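Local coordinates for protein cGAS/DncV-like nucleotidyltransferase in E. coli homolog (Elizabethkingia meningoseptica ATCC 13253 = NBRC 12535, PDB 6E0O) that synthesises cyclic dinucleotide second messengers from nucleoside triphosphates, signalling phage infection in a CBASS antiviral defence system, at residues L143-T148 with N164-S169; I168-Q173 with R262-F267; E172-N177 with S215-E220; T179-Q184 with L222-P227. One frame throughout, in Å; residues are numbered along the deposited sequence.

Interaction 1 of 4, residues L143-T148 with N164-S169. With nucleotides of chain B.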
# COMPACT_ATOMS: atom_id res chain seq x y z
N LEU A 143 -9.57 0.63 -15.37
CA LEU A 143 -10.47 1.69 -14.96
C LEU A 143 -10.02 3.01 -15.56
O LEU A 143 -8.83 3.33 -15.52
CB LEU A 143 -10.46 1.86 -13.45
CG LEU A 143 -11.16 3.10 -12.90
CD1 LEU A 143 -12.66 2.93 -13.02
CD2 LEU A 143 -10.74 3.38 -11.47
N LYS A 144 -10.96 3.80 -16.07
CA LYS A 144 -10.69 5.17 -16.48
C LYS A 144 -11.66 6.09 -15.77
O LYS A 144 -12.87 5.84 -15.79
CB LYS A 144 -10.80 5.32 -18.00
CG LYS A 144 -9.76 4.47 -18.68
CD LYS A 144 -9.72 4.63 -20.17
CE LYS A 144 -8.52 3.87 -20.70
NZ LYS A 144 -8.42 3.95 -22.18
N ARG A 145 -11.13 7.12 -15.12
CA ARG A 145 -11.95 8.06 -14.37
C ARG A 145 -11.37 9.46 -14.51
O ARG A 145 -10.15 9.66 -14.52
CB ARG A 145 -11.99 7.74 -12.88
CG ARG A 145 -12.86 6.56 -12.52
CD ARG A 145 -14.30 6.77 -12.95
NE ARG A 145 -15.07 5.54 -12.85
CZ ARG A 145 -15.47 4.99 -11.71
NH1 ARG A 145 -15.16 5.57 -10.55
NH2 ARG A 145 -16.16 3.87 -11.71
N PHE A 146 -12.26 10.44 -14.58
CA PHE A 146 -11.83 11.83 -14.64
C PHE A 146 -11.43 12.32 -13.25
O PHE A 146 -12.16 12.12 -12.27
CB PHE A 146 -12.95 12.71 -15.19
CG PHE A 146 -12.52 14.11 -15.48
CD1 PHE A 146 -11.80 14.40 -16.62
CD2 PHE A 146 -12.82 15.14 -14.61
CE1 PHE A 146 -11.39 15.69 -16.90
CE2 PHE A 146 -12.42 16.43 -14.88
CZ PHE A 146 -11.70 16.71 -16.02
N SER A 147 -10.26 12.94 -13.18
CA SER A 147 -9.78 13.59 -11.97
C SER A 147 -10.05 15.08 -12.09
O SER A 147 -9.52 15.74 -12.99
CB SER A 147 -8.27 13.37 -11.84
OG SER A 147 -7.73 14.24 -10.85
N THR A 148 -10.86 15.62 -11.18
CA THR A 148 -11.04 17.07 -11.14
C THR A 148 -9.80 17.76 -10.58
O THR A 148 -9.49 18.89 -10.97
CB THR A 148 -12.28 17.45 -10.35
OG1 THR A 148 -12.20 16.96 -9.01
CG2 THR A 148 -13.53 16.89 -11.01
N ASN A 164 -19.60 -6.40 -2.24
CA ASN A 164 -20.26 -5.62 -3.30
C ASN A 164 -19.72 -4.21 -3.49
O ASN A 164 -20.34 -3.42 -4.22
CB ASN A 164 -21.79 -5.62 -3.17
CG ASN A 164 -22.40 -6.99 -3.44
OD1 ASN A 164 -21.91 -7.75 -4.29
ND2 ASN A 164 -23.45 -7.32 -2.71
N LYS A 165 -18.58 -3.89 -2.90
CA LYS A 165 -18.00 -2.56 -3.07
C LYS A 165 -17.21 -2.51 -4.36
O LYS A 165 -16.52 -3.47 -4.73
CB LYS A 165 -17.08 -2.22 -1.91
CG LYS A 165 -17.80 -2.15 -0.58
CD LYS A 165 -16.94 -1.54 0.50
CE LYS A 165 -16.04 -2.57 1.13
NZ LYS A 165 -15.46 -2.02 2.39
N GLU A 166 -17.31 -1.38 -5.05
CA GLU A 166 -16.43 -1.09 -6.17
C GLU A 166 -15.13 -0.53 -5.60
O GLU A 166 -15.13 0.51 -4.94
CB GLU A 166 -17.08 -0.08 -7.11
CG GLU A 166 -16.27 0.13 -8.38
CD GLU A 166 -16.87 1.18 -9.29
OE1 GLU A 166 -17.04 2.33 -8.83
OE2 GLU A 166 -17.18 0.85 -10.45
N ILE A 167 -14.03 -1.24 -5.83
CA ILE A 167 -12.72 -0.85 -5.34
C ILE A 167 -11.91 -0.34 -6.52
O ILE A 167 -11.81 -1.02 -7.55
CB ILE A 167 -12.01 -2.04 -4.67
CG1 ILE A 167 -12.91 -2.73 -3.64
CG2 ILE A 167 -10.71 -1.58 -4.02
CD1 ILE A 167 -13.32 -1.85 -2.48
N ILE A 168 -11.36 0.85 -6.39
CA ILE A 168 -10.57 1.45 -7.46
C ILE A 168 -9.23 1.86 -6.89
O ILE A 168 -9.09 2.15 -5.70
CB ILE A 168 -11.28 2.64 -8.15
CG1 ILE A 168 -11.44 3.81 -7.19
CG2 ILE A 168 -12.64 2.21 -8.70
CD1 ILE A 168 -11.96 5.07 -7.86
N SER A 169 -8.22 1.89 -7.76
CA SER A 169 -6.88 2.21 -7.33
C SER A 169 -6.12 2.77 -8.52
O SER A 169 -6.43 2.46 -9.67
CB SER A 169 -6.17 0.97 -6.75
OG SER A 169 -4.99 1.32 -6.07
P A B 2 -7.24 -4.76 2.82
OP1 A B 2 -8.45 -4.21 2.16
OP2 A B 2 -7.40 -5.74 3.93
O5' A B 2 -6.36 -5.46 1.69
C5' A B 2 -6.68 -6.76 1.20
C4' A B 2 -6.12 -6.99 -0.19
O4' A B 2 -6.85 -6.16 -1.12
C3' A B 2 -4.64 -6.64 -0.35
O3' A B 2 -4.03 -7.54 -1.28
C2' A B 2 -4.69 -5.23 -0.94
O2' A B 2 -3.56 -4.88 -1.71
C1' A B 2 -5.96 -5.27 -1.78
N9 A B 2 -6.62 -3.97 -1.87
C8 A B 2 -7.34 -3.33 -0.89
N7 A B 2 -7.81 -2.17 -1.25
C5 A B 2 -7.36 -2.01 -2.55
C6 A B 2 -7.51 -0.98 -3.49
N6 A B 2 -8.19 0.15 -3.28
N1 A B 2 -6.94 -1.17 -4.69
C2 A B 2 -6.25 -2.29 -4.94
N3 A B 2 -6.04 -3.33 -4.14
C4 A B 2 -6.63 -3.12 -2.95
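L143 CD2 sits only 3.4 Å from I168 CB, closer than carbon atoms normally pack, and its next neighbour is I168 CG2. The methyl therefore bears mainly on the branch point of the isoleucine. L143 gets there with CG anti to the backbone N (chi1 169°), while I168 turns CG2 anti to its own carbonyl carbon. A polar contact flanks this one. The R145 chain kinks at chi2, and its NH2 meets E166 OE1 at the guanidinium edge, in plane; at 3.4 Å the bond is weak but nearly straight, and it counts as a salt bridge. R145 NH2 lies equally near E166 OE2, but the bond is assigned to OE1. The two flat groups are twisted 51° against each other. L143 CD1 lies over one face of the guanidinium, offset toward the rim. The two strands do not pair directly: strand 152-160 runs between them, bonded to both, and their 79° angle is consistent with a strongly twisted sheet. On the outer strand I168 O accepts a 3.3 Å bond from N6 of A2 of chain B, and I167 CG2 also touches the base. This is the curled edge of the nucleotidyltransferase sheet, here lining an adenine-binding site.

Interaction 2 of 4, residues I168-Q173 with R262-F267. With nucleotides of chain B.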
# COMPACT_ATOMS: atom_id res chain seq x y z
N ILE A 168 -11.36 0.85 -6.39
CA ILE A 168 -10.57 1.45 -7.46
C ILE A 168 -9.23 1.86 -6.89
O ILE A 168 -9.09 2.15 -5.70
CB ILE A 168 -11.28 2.64 -8.15
CG1 ILE A 168 -11.44 3.81 -7.19
CG2 ILE A 168 -12.64 2.21 -8.70
CD1 ILE A 168 -11.96 5.07 -7.86
N SER A 169 -8.22 1.89 -7.76
CA SER A 169 -6.88 2.21 -7.33
C SER A 169 -6.12 2.77 -8.52
O SER A 169 -6.43 2.46 -9.67
CB SER A 169 -6.17 0.97 -6.75
OG SER A 169 -4.99 1.32 -6.07
N PHE A 170 -5.09 3.55 -8.22
CA PHE A 170 -4.18 4.12 -9.22
C PHE A 170 -2.76 3.79 -8.79
O PHE A 170 -1.98 4.68 -8.42
CB PHE A 170 -4.43 5.63 -9.39
CG PHE A 170 -5.81 5.92 -9.88
CD1 PHE A 170 -6.85 6.07 -8.99
CD2 PHE A 170 -6.08 5.95 -11.24
CE1 PHE A 170 -8.14 6.30 -9.44
CE2 PHE A 170 -7.37 6.17 -11.70
CZ PHE A 170 -8.40 6.34 -10.80
N PRO A 171 -2.40 2.50 -8.81
CA PRO A 171 -1.11 2.09 -8.26
C PRO A 171 0.08 2.66 -8.99
O PRO A 171 1.13 2.85 -8.36
CB PRO A 171 -1.14 0.55 -8.36
CG PRO A 171 -2.18 0.26 -9.44
CD PRO A 171 -3.22 1.34 -9.25
N GLU A 172 -0.02 2.91 -10.29
CA GLU A 172 1.13 3.43 -11.02
C GLU A 172 1.43 4.86 -10.59
O GLU A 172 2.58 5.21 -10.34
CB GLU A 172 0.88 3.35 -12.53
CG GLU A 172 0.66 1.94 -13.03
CD GLU A 172 1.84 1.03 -12.75
OE1 GLU A 172 2.99 1.50 -12.88
OE2 GLU A 172 1.64 -0.15 -12.40
N GLN A 173 0.40 5.70 -10.52
CA GLN A 173 0.58 7.08 -10.10
C GLN A 173 1.01 7.16 -8.64
O GLN A 173 1.82 8.02 -8.26
CB GLN A 173 -0.71 7.84 -10.35
CG GLN A 173 -1.14 7.90 -11.83
CD GLN A 173 -2.05 6.77 -12.31
OE1 GLN A 173 -2.06 5.67 -11.78
NE2 GLN A 173 -2.83 7.06 -13.34
N ARG A 262 -2.23 11.95 -6.27
CA ARG A 262 -2.52 13.35 -6.58
C ARG A 262 -3.72 13.53 -7.50
O ARG A 262 -3.93 14.62 -8.04
CB ARG A 262 -1.31 14.10 -7.14
CG ARG A 262 -0.30 14.47 -6.09
CD ARG A 262 0.74 15.45 -6.61
NE ARG A 262 1.26 16.28 -5.53
CZ ARG A 262 2.45 16.88 -5.55
NH1 ARG A 262 3.26 16.73 -6.59
NH2 ARG A 262 2.84 17.61 -4.51
N LEU A 263 -4.51 12.48 -7.69
CA LEU A 263 -5.68 12.54 -8.55
C LEU A 263 -6.97 12.71 -7.78
O LEU A 263 -7.95 13.20 -8.34
CB LEU A 263 -5.78 11.25 -9.37
CG LEU A 263 -4.67 11.05 -10.40
CD1 LEU A 263 -4.64 9.61 -10.85
CD2 LEU A 263 -4.87 11.99 -11.57
N PHE A 264 -6.99 12.31 -6.51
CA PHE A 264 -8.19 12.31 -5.68
C PHE A 264 -7.81 12.72 -4.27
O PHE A 264 -6.65 12.61 -3.86
CB PHE A 264 -8.88 10.96 -5.76
CG PHE A 264 -9.34 10.64 -7.14
CD1 PHE A 264 -10.52 11.17 -7.62
CD2 PHE A 264 -8.57 9.86 -7.98
CE1 PHE A 264 -10.94 10.91 -8.90
CE2 PHE A 264 -8.99 9.59 -9.27
CZ PHE A 264 -10.17 10.12 -9.73
N TRP A 265 -8.80 13.22 -3.55
CA TRP A 265 -8.60 13.69 -2.20
C TRP A 265 -8.52 12.51 -1.23
O TRP A 265 -9.27 11.54 -1.36
CB TRP A 265 -9.77 14.57 -1.77
CG TRP A 265 -9.93 15.85 -2.50
CD1 TRP A 265 -11.00 16.22 -3.27
CD2 TRP A 265 -9.02 16.96 -2.52
NE1 TRP A 265 -10.81 17.48 -3.77
CE2 TRP A 265 -9.60 17.96 -3.33
CE3 TRP A 265 -7.78 17.20 -1.94
CZ2 TRP A 265 -8.98 19.18 -3.57
CZ3 TRP A 265 -7.16 18.42 -2.19
CH2 TRP A 265 -7.76 19.39 -2.99
N LEU A 266 -7.66 12.64 -0.23
CA LEU A 266 -7.56 11.60 0.80
C LEU A 266 -8.85 11.51 1.59
O LEU A 266 -9.33 10.41 1.89
CB LEU A 266 -6.39 11.90 1.72
CG LEU A 266 -6.12 10.86 2.79
CD1 LEU A 266 -5.87 9.49 2.21
CD2 LEU A 266 -4.93 11.30 3.66
N PHE A 267 -9.42 12.65 1.97
CA PHE A 267 -10.64 12.68 2.78
C PHE A 267 -11.87 12.90 1.89
O PHE A 267 -12.76 13.69 2.18
CB PHE A 267 -10.49 13.71 3.89
CG PHE A 267 -9.31 13.42 4.77
CD1 PHE A 267 -9.29 12.28 5.57
CD2 PHE A 267 -8.18 14.23 4.76
CE1 PHE A 267 -8.20 11.98 6.36
CE2 PHE A 267 -7.08 13.92 5.54
CZ PHE A 267 -7.09 12.79 6.34
P A B 2 -7.24 -4.76 2.82
OP1 A B 2 -8.45 -4.21 2.16
OP2 A B 2 -7.40 -5.74 3.93
O5' A B 2 -6.36 -5.46 1.69
C5' A B 2 -6.68 -6.76 1.20
C4' A B 2 -6.12 -6.99 -0.19
O4' A B 2 -6.85 -6.16 -1.12
C3' A B 2 -4.64 -6.64 -0.35
O3' A B 2 -4.03 -7.54 -1.28
C2' A B 2 -4.69 -5.23 -0.94
O2' A B 2 -3.56 -4.88 -1.71
C1' A B 2 -5.96 -5.27 -1.78
N9 A B 2 -6.62 -3.97 -1.87
C8 A B 2 -7.34 -3.33 -0.89
N7 A B 2 -7.81 -2.17 -1.25
C5 A B 2 -7.36 -2.01 -2.55
C6 A B 2 -7.51 -0.98 -3.49
N6 A B 2 -8.19 0.15 -3.28
N1 A B 2 -6.94 -1.17 -4.69
C2 A B 2 -6.25 -2.29 -4.94
N3 A B 2 -6.04 -3.33 -4.14
C4 A B 2 -6.63 -3.12 -2.95
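L263 N and, more weakly, F264 N both donate to N261 OD1, so one side-chain oxygen pins the backbone of the two residues that pack against F170. L263 O in turn is bonded to S147 OG on strand 135-147. L263 CD1 lies over one face of the F170 ring, 4.0 Å from F170 CD2, the two side chains crossing at about a right angle. F264 meets the same ring obliquely: its CE2 is 3.4 Å from F170 CE1 and stays near CZ as well. The two ring planes differ by 28°, but with centroids 5.4 Å from each other they are displaced until little of either ring lies over the other. F170 stands at the N-cap position of helix 171-184, just after strand 166-169, and the 262-267 loop links helix 236-252 to helix 275-289. Q173 adds its chain to the patch by bending at chi2 (91°), so that its CG and its amide end both lie against L263 CD1, while NE2 donates to E155 O. The contact between the segments is thus apolar and depends on shape; the polar bonds lie around it, from the L263 backbone to N261 and S147 and from Q173 to E155.

Interaction 3 of 4, residues E172-N177 with S215-E220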
# COMPACT_ATOMS: atom_id res chain seq x y z
N GLU A 172 -0.02 2.91 -10.29
CA GLU A 172 1.13 3.43 -11.02
C GLU A 172 1.43 4.86 -10.59
O GLU A 172 2.58 5.21 -10.34
CB GLU A 172 0.88 3.35 -12.53
CG GLU A 172 0.66 1.94 -13.03
CD GLU A 172 1.84 1.03 -12.75
OE1 GLU A 172 2.99 1.50 -12.88
OE2 GLU A 172 1.64 -0.15 -12.40
N GLN A 173 0.40 5.70 -10.52
CA GLN A 173 0.58 7.08 -10.10
C GLN A 173 1.01 7.16 -8.64
O GLN A 173 1.82 8.02 -8.26
CB GLN A 173 -0.71 7.84 -10.35
CG GLN A 173 -1.14 7.90 -11.83
CD GLN A 173 -2.05 6.77 -12.31
OE1 GLN A 173 -2.06 5.67 -11.78
NE2 GLN A 173 -2.83 7.06 -13.34
N HIS A 174 0.45 6.30 -7.79
CA HIS A 174 0.90 6.18 -6.41
C HIS A 174 2.38 5.85 -6.35
O HIS A 174 3.16 6.50 -5.63
CB HIS A 174 0.08 5.08 -5.74
CG HIS A 174 0.39 4.88 -4.30
ND1 HIS A 174 -0.42 5.35 -3.30
CD2 HIS A 174 1.41 4.24 -3.69
CE1 HIS A 174 0.10 5.03 -2.13
NE2 HIS A 174 1.21 4.35 -2.34
N TYR A 175 2.79 4.83 -7.11
CA TYR A 175 4.19 4.42 -7.13
C TYR A 175 5.08 5.59 -7.56
O TYR A 175 6.06 5.94 -6.89
CB TYR A 175 4.40 3.22 -8.07
CG TYR A 175 5.87 3.03 -8.31
CD1 TYR A 175 6.67 2.42 -7.35
CD2 TYR A 175 6.49 3.54 -9.45
CE1 TYR A 175 8.03 2.30 -7.52
CE2 TYR A 175 7.86 3.43 -9.63
CZ TYR A 175 8.62 2.80 -8.66
OH TYR A 175 9.97 2.68 -8.80
N SER A 176 4.74 6.22 -8.68
CA SER A 176 5.62 7.23 -9.25
C SER A 176 5.72 8.46 -8.36
O SER A 176 6.82 9.00 -8.15
CB SER A 176 5.12 7.63 -10.63
OG SER A 176 5.18 6.50 -11.49
N ASN A 177 4.59 8.93 -7.84
CA ASN A 177 4.61 10.13 -7.01
C ASN A 177 5.34 9.89 -5.69
O ASN A 177 6.06 10.77 -5.21
CB ASN A 177 3.20 10.65 -6.77
CG ASN A 177 2.61 11.30 -8.00
OD1 ASN A 177 3.31 11.56 -8.98
ND2 ASN A 177 1.31 11.57 -7.96
N SER A 215 -4.36 2.33 7.91
CA SER A 215 -3.76 1.35 7.03
C SER A 215 -2.42 1.89 6.55
O SER A 215 -2.11 3.07 6.68
CB SER A 215 -4.67 1.13 5.82
OG SER A 215 -4.68 2.31 5.04
N SER A 216 -1.63 1.00 5.93
CA SER A 216 -0.39 1.43 5.31
C SER A 216 -0.65 2.51 4.26
O SER A 216 0.08 3.50 4.20
CB SER A 216 0.32 0.24 4.65
OG SER A 216 1.41 0.70 3.85
N PHE A 217 -1.68 2.32 3.44
CA PHE A 217 -2.02 3.32 2.44
C PHE A 217 -2.29 4.67 3.08
O PHE A 217 -1.83 5.71 2.60
CB PHE A 217 -3.25 2.85 1.66
CG PHE A 217 -3.73 3.83 0.63
CD1 PHE A 217 -3.12 3.90 -0.61
CD2 PHE A 217 -4.79 4.67 0.89
CE1 PHE A 217 -3.55 4.80 -1.56
CE2 PHE A 217 -5.23 5.58 -0.05
CZ PHE A 217 -4.61 5.64 -1.28
N PHE A 218 -3.05 4.67 4.17
CA PHE A 218 -3.39 5.92 4.84
C PHE A 218 -2.14 6.60 5.37
O PHE A 218 -1.96 7.81 5.18
CB PHE A 218 -4.38 5.59 5.96
CG PHE A 218 -5.10 6.76 6.55
CD1 PHE A 218 -5.89 7.59 5.79
CD2 PHE A 218 -5.03 6.99 7.91
CE1 PHE A 218 -6.58 8.64 6.36
CE2 PHE A 218 -5.72 8.04 8.48
CZ PHE A 218 -6.51 8.85 7.70
N ILE A 219 -1.25 5.84 6.00
CA ILE A 219 0.00 6.41 6.50
C ILE A 219 0.80 7.01 5.35
O ILE A 219 1.31 8.14 5.44
CB ILE A 219 0.82 5.34 7.26
CG1 ILE A 219 0.08 4.93 8.53
CG2 ILE A 219 2.23 5.85 7.56
CD1 ILE A 219 0.73 3.77 9.28
N GLU A 220 0.92 6.27 4.24
CA GLU A 220 1.67 6.77 3.10
C GLU A 220 1.11 8.09 2.60
O GLU A 220 1.88 9.01 2.29
CB GLU A 220 1.67 5.74 1.97
CG GLU A 220 2.55 4.54 2.28
CD GLU A 220 2.53 3.49 1.20
OE1 GLU A 220 2.74 3.81 0.01
OE2 GLU A 220 2.32 2.33 1.57
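H174 buries the most surface here and meets both other contributors, E220 and F217, with its imidazole ring. Its CG is anti to the backbone N (chi1 -178°), which carries the ring toward helix 216-224. H174 NE2 donates to E220 OE1 at 2.9 Å with an N-H...O angle of 160°. The oxygen lies almost in the imidazole plane. The carboxylate is turned 67° to the ring, and OE1 receives the bond from above its own plane. E220 reaches over with a chain extended beyond CG. F217 comes at the ND1 and CE1 part of the imidazole: its CE1 is 3.6 Å from H174 ND1. These two rings meet at their borders without stacking, their centroids 5.5 Å apart. Together the bond and the phenyl border restrict rotation of a buried histidine. At the start of helix 216-224, S215 OG accepts from F218 N at 3.0 Å, a capping bond, and the next residue, S216, probably contacts GTP. The side chain of E220 is about 8 Å from the bound magnesium ion. Around this core, N52 of helix 48-52 touches both H174 and E220, V193 of helix 188-205 packs on E220, and helix 275-289 backs helix 216-224 through A278 and F281, so helix 171-184 is tied here into a helical bundle beside the active site.

Interaction 4 of 4, residues T179-Q184 with L222-P227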
# COMPACT_ATOMS: atom_id res chain seq x y z
N THR A 179 7.77 7.70 -5.18
CA THR A 179 9.18 7.60 -5.51
C THR A 179 9.78 8.98 -5.74
O THR A 179 10.86 9.28 -5.22
CB THR A 179 9.34 6.70 -6.74
OG1 THR A 179 8.87 5.38 -6.42
CG2 THR A 179 10.78 6.62 -7.20
N GLU A 180 9.07 9.84 -6.47
CA GLU A 180 9.56 11.20 -6.69
C GLU A 180 9.74 11.94 -5.36
O GLU A 180 10.76 12.60 -5.14
CB GLU A 180 8.58 11.94 -7.60
CG GLU A 180 9.01 13.36 -7.95
CD GLU A 180 10.20 13.41 -8.90
OE1 GLU A 180 10.49 12.40 -9.56
OE2 GLU A 180 10.84 14.48 -8.98
N LYS A 181 8.76 11.84 -4.46
CA LYS A 181 8.88 12.56 -3.20
C LYS A 181 10.07 12.05 -2.39
O LYS A 181 10.82 12.85 -1.81
CB LYS A 181 7.61 12.49 -2.38
CG LYS A 181 7.68 13.40 -1.15
CD LYS A 181 6.44 13.28 -0.30
CE LYS A 181 6.46 14.21 0.90
NZ LYS A 181 6.22 15.62 0.48
N THR A 182 10.26 10.73 -2.33
CA THR A 182 11.40 10.24 -1.56
C THR A 182 12.71 10.70 -2.19
O THR A 182 13.66 11.06 -1.49
CB THR A 182 11.31 8.73 -1.34
OG1 THR A 182 11.71 8.48 0.02
CG2 THR A 182 12.16 7.93 -2.28
N ASN A 183 12.75 10.76 -3.52
CA ASN A 183 13.95 11.23 -4.19
C ASN A 183 14.25 12.69 -3.90
O ASN A 183 15.41 13.10 -3.97
CB ASN A 183 13.84 10.99 -5.69
CG ASN A 183 13.93 9.51 -6.06
OD1 ASN A 183 14.29 8.67 -5.23
ND2 ASN A 183 13.61 9.20 -7.30
N GLN A 184 13.23 13.48 -3.55
CA GLN A 184 13.40 14.90 -3.28
C GLN A 184 13.61 15.22 -1.81
O GLN A 184 13.90 16.37 -1.49
CB GLN A 184 12.16 15.66 -3.73
CG GLN A 184 11.96 15.71 -5.22
CD GLN A 184 10.58 16.19 -5.58
OE1 GLN A 184 9.63 16.05 -4.79
NE2 GLN A 184 10.44 16.76 -6.76
N LEU A 222 -0.74 10.31 4.35
CA LEU A 222 -0.56 11.37 5.33
C LEU A 222 0.84 11.95 5.23
O LEU A 222 1.01 13.18 5.17
CB LEU A 222 -0.79 10.84 6.74
CG LEU A 222 -2.21 10.43 7.09
CD1 LEU A 222 -2.21 9.71 8.44
CD2 LEU A 222 -3.14 11.62 7.10
N VAL A 223 1.87 11.10 5.23
CA VAL A 223 3.23 11.61 5.18
C VAL A 223 3.49 12.31 3.85
O VAL A 223 4.26 13.27 3.79
CB VAL A 223 4.24 10.49 5.47
CG1 VAL A 223 5.65 11.03 5.49
CG2 VAL A 223 3.93 9.80 6.80
N TYR A 224 2.84 11.85 2.78
CA TYR A 224 3.04 12.44 1.46
C TYR A 224 2.67 13.91 1.45
O TYR A 224 3.26 14.69 0.70
CB TYR A 224 2.19 11.67 0.43
CG TYR A 224 2.38 12.19 -0.98
CD1 TYR A 224 3.49 11.83 -1.72
CD2 TYR A 224 1.47 13.08 -1.56
CE1 TYR A 224 3.69 12.33 -2.99
CE2 TYR A 224 1.67 13.57 -2.82
CZ TYR A 224 2.78 13.19 -3.53
OH TYR A 224 2.97 13.69 -4.79
N ASN A 225 1.70 14.32 2.27
CA ASN A 225 1.23 15.70 2.28
C ASN A 225 2.07 16.61 3.17
O ASN A 225 1.82 17.82 3.20
CB ASN A 225 -0.25 15.75 2.67
CG ASN A 225 -1.16 15.31 1.53
OD1 ASN A 225 -1.67 16.13 0.77
ND2 ASN A 225 -1.37 14.00 1.41
N VAL A 226 3.05 16.07 3.87
CA VAL A 226 3.98 16.93 4.62
C VAL A 226 4.91 17.60 3.65
O VAL A 226 5.54 16.91 2.82
CB VAL A 226 4.76 16.08 5.64
CG1 VAL A 226 5.81 16.94 6.34
CG2 VAL A 226 3.82 15.45 6.65
N PRO A 227 5.06 18.93 3.66
CA PRO A 227 5.90 19.59 2.66
C PRO A 227 7.34 19.09 2.70
O PRO A 227 7.87 18.75 3.76
CB PRO A 227 5.81 21.07 3.02
CG PRO A 227 4.45 21.19 3.68
CD PRO A 227 4.33 19.92 4.49
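K181 NZ has its strongest partner in N228 OD1, just beyond the segment, and beside it makes a 2.8 Å hydrogen bond to V226 O, the donor lying nearly along the C=O axis at 161°, and a weak one to Y224 O at 3.1 Å. The setting is helix-to-helix packing: a lysine from helix 171-184 reaches the backbone carbonyls of the last turn of helix 216-224 and of the turn after it, where its charge would probably be welcomed by the helix dipole. The chain runs straight through its first three torsions and bends at the last (chi4 74°), which drops the ammonium group between the two carbonyl oxygens. The aliphatic part then packs on the aromatic side chain: K181 CD is 3.6 Å from Y224 CD1, the chains crossing at a slant. NZ stands 18° off the ring normal but 5.4 Å from the Y224 centroid, so any cation-pi attraction is weak. Farther out, Y189 of helix 188-205 touches both K181 and V223, and I247 of helix 236-252 touches V226. Nearest the lysine backbone, K181 CB approaches Y224 CE1 to 4.0 Å.

Along the chain, strand 166-169 runs into helix 171-184, and the four contacts follow that path. Interactions 1 and 2 share I168 and S169 and are partly buried. The first adds a weak, more exposed salt bridge to its apolar packing, whereas the second is apolar across its segments. Interactions 3 and 4 are buried and join the same two helices, 171-184 and 216-224, at successive positions. Interaction 3 relies on a side-chain bond between histidine and carboxylate near the metal site; interaction 4, its nearest atom about 15 Å from the nucleic acid, grips backbone carbonyls. The 262-267 loop of interaction 2 also touches the later pair: L266 packs on F218 and on L222.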